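Local coordinates for H/ACA ribonucleoprotein complex non-core subunit NAF1 (Saccharomyces cerevisiae, PDB 2V3M), which acts as an RNA-binding assembly factor for box H/ACA snoRNPs, leaving during maturation when GAR1 takes its place, at residues A[95-98]-A[99-103]. Sequence-based numbering, arbitrary orientation.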
loop_
_atom_site.group_PDB
_atom_site.type_symbol
_atom_site.label_atom_id
_atom_site.label_comp_id
_atom_site.label_asym_id
_atom_site.label_seq_id
_atom_site.Cartn_x
_atom_site.Cartn_y
_atom_site.Cartn_z
ATOM N N LYS A 95 -12.642 12.386 1.146
ATOM C CA LYS A 95 -12.906 11.666 -0.094
ATOM C C LYS A 95 -12.593 12.404 -1.409
ATOM O O LYS A 95 -12.031 11.807 -2.330
ATOM C CB LYS A 95 -14.352 11.204 -0.117
ATOM C CG LYS A 95 -14.434 9.787 -0.647
ATOM C CD LYS A 95 -15.675 9.615 -1.562
ATOM C CE LYS A 95 -16.716 8.745 -0.884
ATOM N NZ LYS A 95 -17.915 8.236 -1.655
ATOM N N ASN A 96 -12.979 13.677 -1.507
ATOM C CA ASN A 96 -12.706 14.434 -2.720
ATOM C C ASN A 96 -11.191 14.547 -2.993
ATOM O O ASN A 96 -10.719 14.559 -4.156
ATOM C CB ASN A 96 -13.383 15.791 -2.677
ATOM C CG ASN A 96 -14.884 15.702 -2.928
ATOM O OD1 ASN A 96 -15.556 16.724 -3.109
ATOM N ND2 ASN A 96 -15.426 14.473 -2.957
ATOM N N LEU A 97 -10.429 14.587 -1.911
ATOM C CA LEU A 97 -9.005 14.755 -1.991
ATOM C C LEU A 97 -8.377 13.431 -2.387
ATOM O O LEU A 97 -7.463 13.394 -3.224
ATOM C CB LEU A 97 -8.474 15.284 -0.648
ATOM C CG LEU A 97 -6.960 15.372 -0.650
ATOM C CD1 LEU A 97 -6.501 16.451 -1.584
ATOM C CD2 LEU A 97 -6.345 15.536 0.753
ATOM N N PHE A 98 -8.883 12.367 -1.777
ATOM C CA PHE A 98 -8.513 10.998 -2.103
ATOM C C PHE A 98 -8.628 10.696 -3.594
ATOM O O PHE A 98 -7.672 10.240 -4.171
ATOM C CB PHE A 98 -9.338 9.983 -1.269
ATOM C CG PHE A 98 -9.040 8.526 -1.610
ATOM C CD1 PHE A 98 -7.917 7.913 -1.100
ATOM C CD2 PHE A 98 -9.856 7.815 -2.505
ATOM C CE1 PHE A 98 -7.623 6.627 -1.419
ATOM C CE2 PHE A 98 -9.552 6.502 -2.849
ATOM C CZ PHE A 98 -8.452 5.904 -2.299
ATOM N N ASP A 99 -9.790 10.955 -4.176
ATOM C CA ASP A 99 -10.026 10.802 -5.613
ATOM C C ASP A 99 -9.101 11.607 -6.505
ATOM O O ASP A 99 -8.692 11.157 -7.583
ATOM C CB ASP A 99 -11.502 11.117 -5.923
ATOM C CG ASP A 99 -12.460 10.058 -5.309
ATOM O OD1 ASP A 99 -12.052 8.851 -5.164
ATOM O OD2 ASP A 99 -13.614 10.421 -4.945
ATOM N N GLU A 100 -8.746 12.784 -6.019
ATOM C CA GLU A 100 -7.812 13.621 -6.734
ATOM C C GLU A 100 -6.408 13.058 -6.677
ATOM O O GLU A 100 -5.676 13.118 -7.631
ATOM C CB GLU A 100 -7.852 15.030 -6.218
ATOM C CG GLU A 100 -7.110 16.013 -7.167
ATOM C CD GLU A 100 -6.693 17.405 -6.483
ATOM O OE1 GLU A 100 -5.633 17.954 -6.927
ATOM O OE2 GLU A 100 -7.390 17.908 -5.507
ATOM N N LEU A 101 -6.023 12.487 -5.560
ATOM C CA LEU A 101 -4.699 11.919 -5.463
ATOM C C LEU A 101 -4.611 10.594 -6.166
ATOM O O LEU A 101 -3.649 10.409 -6.874
ATOM C CB LEU A 101 -4.329 11.761 -4.021
ATOM C CG LEU A 101 -4.295 13.058 -3.188
ATOM C CD1 LEU A 101 -4.000 12.653 -1.711
ATOM C CD2 LEU A 101 -3.228 14.131 -3.613
ATOM N N LYS A 102 -5.600 9.702 -5.987
ATOM C CA LYS A 102 -5.800 8.476 -6.754
ATOM C C LYS A 102 -5.316 8.640 -8.205
ATOM O O LYS A 102 -4.577 7.832 -8.762
ATOM C CB LYS A 102 -7.315 8.148 -6.739
ATOM C CG LYS A 102 -7.826 6.897 -7.600
ATOM C CD LYS A 102 -7.895 5.684 -6.689
ATOM C CE LYS A 102 -8.147 4.312 -7.320
ATOM N NZ LYS A 102 -8.769 3.364 -6.290
ATOM N N VAL A 103 -5.734 9.719 -8.809
ATOM C CA VAL A 103 -5.487 9.983 -10.181
ATOM C C VAL A 103 -4.071 10.594 -10.451
ATOM O O VAL A 103 -3.628 10.751 -11.600
ATOM C CB VAL A 103 -6.596 10.918 -10.570
ATOM C CG1 VAL A 103 -6.121 12.017 -11.545
ATOM C CG2 VAL A 103 -7.702 10.104 -11.079
#
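The ring of F98 is approached obliquely by K102 from one turn further on, K102 CD coming within 4.3 Å of F98 CE2. CG of F98 stands anti to the backbone N (chi1 177°), as does CG of K102, and the bend of the lysine at chi2 turns CD toward the ring. Lysine suits this place because its apolar chain can approach an aromatic group while its charged end reaches beyond, here to a sulfate ion, probably from the crystallisation liquor, by a salt bridge and weakly to A39 O. D99 OD1 lies 3.6 Å from F98 CD2, with carboxylate and ring planes 64° apart. One turn apart on the helix, L97 and L101 meet at an angle, L97 CG 4.2 Å from L101 CD1, an i to i+4 apolar pair. K95 and D99 run side by side in the same direction, yet K95 NZ and D99 OD2 stay 5.8 Å apart, too far for an ion pair, although the opposite charges should still attract weakly. The backbone is plainly alpha-helical: D99 N bonds to K95 O at 3.0 Å and K102 N to F98 O at 2.8 Å, both nearly straight. E100 N reaches N96 O from above the carbonyl plane, a more bent bond with an N-H...O angle of 144°. The helix is amphipathic: the polar ends of N96, D99 and E100 can be solvated on its outer side, and L97 is partly exposed. Helix 95-102 lies in the RNA-binding part of the Gar1-like domain and links strands 85-89 and 108-112; the apolar groups of F98 and L101 anchor it against I44 of strand 43-48, and F98 also touches L90 and N42.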